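Local coordinates for protein fervidolysin (Fervidobacterium pennivorans, PDB 1R6V) that degrades keratin into peptides as a subtilisin-like serine protease, allowing its bacterium to grow on native feathers, at residues A[491-495]-A[496-500]; A[271-275]-A[276-280]; A[399-403]-A[404-408]. The protein carries 1 engineered substitution. All blocks are in the same frame, centred on the assembly; numbering follows the deposited sequence.

Contacts 2 and 3 each cover the start of a helix in the subtilisin-like catalytic domain, 275-286 and 403-413, and lie about 23 Å apart between centres, nearest atoms about 11 Å. Contact 1 belongs to the first beta-sandwich domain and touches both. Its bond to contact 3 is polar: Asp494 OD1 stands 2.8 Å from Arg407 NH1 in a salt bridge, and His492 O probably accepts a hydrogen bond from Arg407 NH2. Towards contact 2 it offers plain packing, with Pro491 CD 4.1 Å from Lys278 NZ. Residues 491-500 therefore join sandwich to protease at two helix starts, all away from the calcium ion and the charge relay positions, one of them changed to Ala200 here.

Contact 1 of 3, residues A[491-495]-A[496-500]; sequences PHIDS and GTYDI
Tyr498 reaches back across the turn at Ser495-Gly496 to Asp494, and one side-chain hydrogen bond joins the two: Tyr498 OH donates to Asp494 O at 2.7 Å. The carbonyl oxygen lies at the edge of the ring, in its plane, as suits a phenol hydroxyl. Seen from the carbonyl the hydroxyl sits 46° above its plane, with a C=O...O angle of 114°, and so does not use a lone pair squarely.

The remaining contacts across the turn are packing. Asp494 CB lies 3.3 Å from Tyr498 OH, and Ile493 CD1 approaches the same oxygen at 4.3 Å, while Ile493 also packs on Val447 and Phe450 of the neighbouring strand. Tyr498 has its CG beside the backbone N (chi1 -60°), which turns the ring back towards 493-495.

In the backbone, Gly496 takes a conformation in which a CB would be jammed against the preceding carbonyl oxygen, so glycine suits it.

The ionic bonds are those of Asp494: OD1 binds Arg407 of the catalytic domain and OD2 binds Arg472 within the sandwich. While its backbone carbonyl steadies the link between the two sheets of the Ig-like sandwich, the probably ionised carboxylate thus holds the domain interface with one oxygen and its own domain with the other.

Contact 2 of 3, residues A[271-275]-A[276-280]; sequences WGYSY and TMKEA
The Tyr273 ring is approached obliquely by Lys278 CD from the helix, and Tyr273 OH lies 3.6 Å from Lys278 CE, where the two side chains cross. The same ring meets Tyr306 edge-to-face, and Tyr273 CE2 lies over the centre of one face of the Tyr275 ring, 4.0 Å above its plane. The aliphatic part of a lysine suits this place because it can pass a tyrosine while carrying its charge onward: bends at chi2 and chi4 lead NZ off to a salt bridge with Asp282 and a hydrogen bond to Arg489 O. Tyr273 OH and Tyr275 OH bond Lys481 N and Thr482 O of the first beta-sandwich domain, so both phenols reach across a domain boundary.

Between the two tyrosines in the chain, Ser274 is the N-cap of helix 275-286. Its hydroxyl stands anti to the backbone N (chi1 165°), a setting that turns OG towards the helix, where it accepts from Met277 N at 2.9 Å with an N-H...O angle of 167°. Serine is a classic choice here, its short side chain supplying an acceptor for an amide of the first turn. Ser274 CB also packs against Met277 CB at 3.7 Å. The helix's own bonds begin at once, Lys278 N to Ser274 O at 3.1 Å and Glu279 N to Tyr275 O at 3.0 Å. Glu279 CG folds to 3.3 Å from that same Tyr275 O. Glu93 accepts from Tyr275 N, and its other oxygen bonds Thr276 OG1, bringing a carboxylate to the start of the helix, where the helix dipole would probably welcome a negative charge.

Contact 3 of 3, residues A[399-403]-A[404-408]; sequences PNAKP and WQIRK
Pro403, Lys402 and Trp404 bury the most surface here, and Gln405 ties them to the preceding loop. Pro403 occupies the first position of helix 403-413, a place that suits proline because its ring restrains phi to helical values (here -51°) and no amide hydrogen is needed there. Its carbonyl receives Arg407 N at 3.0 Å, the N-H...O angle being 169°. Lys402 O likewise accepts Ile406 N at 3.2 Å, and a weak bond from Gln405 N.

Lys402 is the N-cap, yet the side chain that reaches across is that of Gln405: Lys402 N donates to Gln405 OE1 at 2.9 Å, in the carbonyl plane and on a lone pair. This is one half of a capping box; a lysine side chain has no acceptor to return the other half, so the box is incomplete. With CG beside its backbone N (chi1 -67°) and the chain extended beyond, Gln405 brings OE1 to that amide, 3.5 Å from Ala401 CA as well. A water donates to Gln405 OE1 and Asn400 O and accepts from Lys402 NZ. Gln405 NE2 bonds Pro442 O. With an alanine in its place, Lys402 N would probably lose its acceptor, the water one of its partners, and Pro442 O its donor.

Tryptophan suits position 404 because the wide indole offers a face to Gln405 CG, 3.5 Å above its plane and over its centre, and a flank to the Lys402 chain, whose CD is 4.1 Å from Trp404 NE1. The backbone N of Trp404 bonds His492 ND1 of the sandwich. Ala401 CB meets Ile406 CD1 at 3.6 Å, and Ile406 continues onto Val391, Leu394 and Leu395 of helix 380-397, the packing of two consecutive helices of the catalytic domain.

Contact 1 of 3, residues A[491-495]-A[496-500]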
# COMPACT_ATOMS: atom_id res chain seq x y z
N PRO A 491 9.99 3.93 5.54
CA PRO A 491 10.12 4.15 6.98
C PRO A 491 10.50 2.94 7.80
O PRO A 491 10.07 1.82 7.52
CB PRO A 491 8.75 4.69 7.39
CG PRO A 491 7.82 4.03 6.42
CD PRO A 491 8.58 3.95 5.11
N HIS A 492 11.33 3.18 8.80
CA HIS A 492 11.72 2.14 9.74
C HIS A 492 12.21 0.84 9.13
O HIS A 492 11.90 -0.22 9.63
CB HIS A 492 10.54 1.91 10.67
CG HIS A 492 10.19 3.13 11.45
ND1 HIS A 492 10.88 3.51 12.58
CD2 HIS A 492 9.32 4.14 11.19
CE1 HIS A 492 10.47 4.71 12.97
NE2 HIS A 492 9.53 5.11 12.14
N ILE A 493 13.01 0.95 8.08
CA ILE A 493 13.58 -0.21 7.43
C ILE A 493 14.99 -0.47 8.01
O ILE A 493 15.54 0.36 8.74
CB ILE A 493 13.72 -0.04 5.89
CG1 ILE A 493 14.67 1.12 5.55
CG2 ILE A 493 12.34 0.21 5.27
CD1 ILE A 493 15.16 1.08 4.08
N ASP A 494 15.54 -1.63 7.68
CA ASP A 494 16.88 -2.00 8.14
C ASP A 494 17.97 -1.09 7.57
O ASP A 494 17.89 -0.63 6.41
CB ASP A 494 17.28 -3.41 7.67
CG ASP A 494 16.56 -4.51 8.39
OD1 ASP A 494 15.90 -4.25 9.42
OD2 ASP A 494 16.70 -5.68 7.93
N SER A 495 19.01 -0.86 8.36
CA SER A 495 20.16 -0.13 7.84
C SER A 495 20.98 -1.27 7.20
O SER A 495 20.74 -2.44 7.50
CB SER A 495 20.95 0.53 8.96
OG SER A 495 21.32 -0.42 9.94
N GLY A 496 21.93 -0.95 6.34
CA GLY A 496 22.72 -1.98 5.71
C GLY A 496 22.95 -1.76 4.23
O GLY A 496 22.62 -0.71 3.68
N THR A 497 23.49 -2.78 3.57
CA THR A 497 23.81 -2.71 2.15
C THR A 497 22.74 -3.34 1.27
O THR A 497 22.29 -4.47 1.51
CB THR A 497 25.17 -3.41 1.88
OG1 THR A 497 26.18 -2.83 2.72
CG2 THR A 497 25.56 -3.26 0.43
N TYR A 498 22.32 -2.59 0.25
CA TYR A 498 21.30 -3.03 -0.69
C TYR A 498 21.68 -2.76 -2.12
O TYR A 498 22.47 -1.87 -2.41
CB TYR A 498 20.00 -2.26 -0.51
CG TYR A 498 19.36 -2.37 0.84
CD1 TYR A 498 19.79 -1.59 1.90
CD2 TYR A 498 18.27 -3.23 1.05
CE1 TYR A 498 19.16 -1.65 3.13
CE2 TYR A 498 17.63 -3.30 2.27
CZ TYR A 498 18.08 -2.50 3.30
OH TYR A 498 17.42 -2.52 4.50
N ASP A 499 21.04 -3.51 -2.99
CA ASP A 499 21.20 -3.31 -4.41
C ASP A 499 19.86 -2.66 -4.70
O ASP A 499 18.82 -3.28 -4.53
CB ASP A 499 21.32 -4.62 -5.16
CG ASP A 499 22.68 -5.26 -5.00
OD1 ASP A 499 23.62 -4.55 -4.57
OD2 ASP A 499 22.81 -6.45 -5.31
N ILE A 500 19.90 -1.43 -5.14
CA ILE A 500 18.67 -0.68 -5.39
C ILE A 500 18.43 -0.48 -6.88
O ILE A 500 19.28 0.06 -7.59
CB ILE A 500 18.75 0.70 -4.68
CG1 ILE A 500 18.94 0.50 -3.18
CG2 ILE A 500 17.45 1.48 -4.91
CD1 ILE A 500 19.10 1.80 -2.38

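Contact 2 of 3, residues A[271-275]-A[276-280]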
# COMPACT_ATOMS: atom_id res chain seq x y z
N TRP A 271 -4.26 -7.02 -3.62
CA TRP A 271 -3.26 -6.72 -4.63
C TRP A 271 -2.92 -5.23 -4.83
O TRP A 271 -1.76 -4.85 -5.04
CB TRP A 271 -3.73 -7.30 -5.98
CG TRP A 271 -3.00 -6.73 -7.18
CD1 TRP A 271 -1.80 -7.14 -7.68
CD2 TRP A 271 -3.40 -5.60 -7.97
NE1 TRP A 271 -1.43 -6.33 -8.73
CE2 TRP A 271 -2.39 -5.38 -8.93
CE3 TRP A 271 -4.52 -4.76 -7.96
CZ2 TRP A 271 -2.46 -4.34 -9.86
CZ3 TRP A 271 -4.58 -3.72 -8.89
CH2 TRP A 271 -3.56 -3.53 -9.83
N GLY A 272 -3.94 -4.39 -4.74
CA GLY A 272 -3.75 -2.97 -5.00
C GLY A 272 -2.78 -2.14 -4.18
O GLY A 272 -2.88 -2.11 -2.96
N TYR A 273 -1.85 -1.46 -4.85
CA TYR A 273 -0.90 -0.58 -4.17
C TYR A 273 -1.70 0.70 -4.01
O TYR A 273 -2.04 1.35 -5.01
CB TYR A 273 0.32 -0.26 -5.03
CG TYR A 273 1.38 0.55 -4.32
CD1 TYR A 273 2.49 -0.06 -3.75
CD2 TYR A 273 1.30 1.95 -4.26
CE1 TYR A 273 3.49 0.68 -3.15
CE2 TYR A 273 2.31 2.70 -3.65
CZ TYR A 273 3.41 2.05 -3.10
OH TYR A 273 4.43 2.77 -2.54
N SER A 274 -1.98 1.08 -2.78
CA SER A 274 -2.78 2.28 -2.52
C SER A 274 -1.91 3.39 -1.96
O SER A 274 -1.22 3.18 -0.96
CB SER A 274 -3.90 1.95 -1.53
OG SER A 274 -4.51 3.10 -0.97
N TYR A 275 -1.94 4.56 -2.59
CA TYR A 275 -1.16 5.67 -2.05
C TYR A 275 -1.79 6.16 -0.76
O TYR A 275 -1.10 6.65 0.14
CB TYR A 275 -1.07 6.81 -3.05
CG TYR A 275 -0.06 6.52 -4.13
CD1 TYR A 275 -0.41 5.79 -5.26
CD2 TYR A 275 1.26 6.96 -4.01
CE1 TYR A 275 0.52 5.51 -6.26
CE2 TYR A 275 2.20 6.69 -5.00
CZ TYR A 275 1.82 5.97 -6.12
OH TYR A 275 2.72 5.74 -7.13
N THR A 276 -3.11 6.05 -0.69
CA THR A 276 -3.82 6.45 0.51
C THR A 276 -3.46 5.56 1.69
O THR A 276 -3.18 6.05 2.79
CB THR A 276 -5.34 6.39 0.28
OG1 THR A 276 -5.69 7.35 -0.71
CG2 THR A 276 -6.12 6.72 1.58
N MET A 277 -3.46 4.25 1.47
CA MET A 277 -3.12 3.34 2.56
C MET A 277 -1.66 3.51 2.99
O MET A 277 -1.33 3.36 4.18
CB MET A 277 -3.39 1.89 2.17
CG MET A 277 -3.43 0.94 3.39
SD MET A 277 -4.77 1.30 4.62
CE MET A 277 -6.31 1.10 3.42
N LYS A 278 -0.79 3.81 2.03
CA LYS A 278 0.64 4.01 2.29
C LYS A 278 0.73 5.20 3.23
O LYS A 278 1.42 5.17 4.26
CB LYS A 278 1.38 4.35 0.98
CG LYS A 278 2.89 4.63 1.10
CD LYS A 278 3.67 3.34 1.18
CE LYS A 278 5.16 3.55 0.94
NZ LYS A 278 5.84 4.31 2.03
N GLU A 279 0.00 6.26 2.88
CA GLU A 279 0.00 7.47 3.70
C GLU A 279 -0.50 7.21 5.11
O GLU A 279 0.02 7.75 6.09
CB GLU A 279 -0.86 8.56 3.07
CG GLU A 279 -0.24 9.29 1.92
CD GLU A 279 1.03 10.04 2.31
OE1 GLU A 279 0.97 11.00 3.11
OE2 GLU A 279 2.08 9.67 1.81
N ALA A 280 -1.54 6.39 5.24
CA ALA A 280 -2.09 6.09 6.55
C ALA A 280 -1.11 5.28 7.40
O ALA A 280 -0.94 5.53 8.59
CB ALA A 280 -3.39 5.34 6.39

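Contact 3 of 3, residues A[399-403]-A[404-408]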
# COMPACT_ATOMS: atom_id res chain seq x y z
N PRO A 399 9.51 2.35 26.71
CA PRO A 399 8.57 3.38 26.25
C PRO A 399 9.07 4.31 25.17
O PRO A 399 8.27 4.87 24.42
CB PRO A 399 8.19 4.09 27.54
CG PRO A 399 9.41 3.95 28.38
CD PRO A 399 9.83 2.53 28.13
N ASN A 400 10.38 4.48 25.06
CA ASN A 400 10.90 5.38 24.04
C ASN A 400 11.28 4.70 22.72
O ASN A 400 11.84 5.33 21.83
CB ASN A 400 12.10 6.17 24.57
CG ASN A 400 11.74 7.06 25.75
OD1 ASN A 400 10.62 7.55 25.85
ND2 ASN A 400 12.70 7.28 26.64
N ALA A 401 10.95 3.42 22.58
CA ALA A 401 11.32 2.73 21.34
C ALA A 401 10.66 3.26 20.08
O ALA A 401 9.49 3.63 20.08
CB ALA A 401 11.02 1.23 21.46
N LYS A 402 11.45 3.30 19.01
CA LYS A 402 10.94 3.73 17.71
C LYS A 402 10.51 2.42 17.06
O LYS A 402 11.00 1.36 17.44
CB LYS A 402 12.05 4.39 16.90
CG LYS A 402 12.47 5.71 17.51
CD LYS A 402 13.66 6.32 16.81
CE LYS A 402 13.92 7.72 17.34
NZ LYS A 402 14.08 7.74 18.82
N PRO A 403 9.58 2.47 16.10
CA PRO A 403 9.15 1.22 15.47
C PRO A 403 10.25 0.30 14.95
O PRO A 403 10.19 -0.92 15.15
CB PRO A 403 8.17 1.70 14.39
CG PRO A 403 7.51 2.87 15.11
CD PRO A 403 8.71 3.59 15.69
N TRP A 404 11.27 0.85 14.29
CA TRP A 404 12.33 -0.02 13.79
C TRP A 404 13.07 -0.71 14.93
O TRP A 404 13.53 -1.84 14.77
CB TRP A 404 13.31 0.75 12.89
CG TRP A 404 14.28 1.69 13.59
CD1 TRP A 404 14.20 3.05 13.65
CD2 TRP A 404 15.52 1.34 14.23
NE1 TRP A 404 15.31 3.57 14.28
CE2 TRP A 404 16.13 2.54 14.64
CE3 TRP A 404 16.16 0.12 14.49
CZ2 TRP A 404 17.37 2.56 15.29
CZ3 TRP A 404 17.38 0.14 15.15
CH2 TRP A 404 17.97 1.36 15.54
N GLN A 405 13.16 -0.05 16.08
CA GLN A 405 13.86 -0.67 17.20
C GLN A 405 13.08 -1.86 17.73
O GLN A 405 13.67 -2.88 18.11
CB GLN A 405 14.06 0.35 18.32
CG GLN A 405 15.02 1.47 17.97
CD GLN A 405 15.20 2.46 19.13
OE1 GLN A 405 14.27 3.19 19.48
NE2 GLN A 405 16.38 2.47 19.71
N ILE A 406 11.76 -1.75 17.76
CA ILE A 406 10.94 -2.86 18.22
C ILE A 406 11.09 -4.01 17.25
O ILE A 406 11.30 -5.16 17.66
CB ILE A 406 9.45 -2.45 18.33
CG1 ILE A 406 9.27 -1.45 19.48
CG2 ILE A 406 8.57 -3.72 18.51
CD1 ILE A 406 9.59 -2.04 20.88
N ARG A 407 11.01 -3.73 15.94
CA ARG A 407 11.14 -4.81 14.98
C ARG A 407 12.52 -5.46 15.08
O ARG A 407 12.62 -6.68 15.11
CB ARG A 407 10.91 -4.34 13.55
CG ARG A 407 11.03 -5.47 12.52
CD ARG A 407 10.67 -4.98 11.12
NE ARG A 407 11.50 -3.85 10.69
CZ ARG A 407 12.77 -3.96 10.32
NH1 ARG A 407 13.37 -5.15 10.31
NH2 ARG A 407 13.44 -2.87 9.96
N LYS A 408 13.58 -4.65 15.14
CA LYS A 408 14.90 -5.26 15.22
C LYS A 408 15.11 -6.06 16.49
O LYS A 408 15.84 -7.04 16.49
CB LYS A 408 16.01 -4.21 15.10
CG LYS A 408 16.09 -3.53 13.73
CD LYS A 408 16.15 -4.53 12.54
CE LYS A 408 17.22 -5.59 12.71
NZ LYS A 408 17.24 -6.50 11.51
O HOH W 1 14.23 5.45 21.00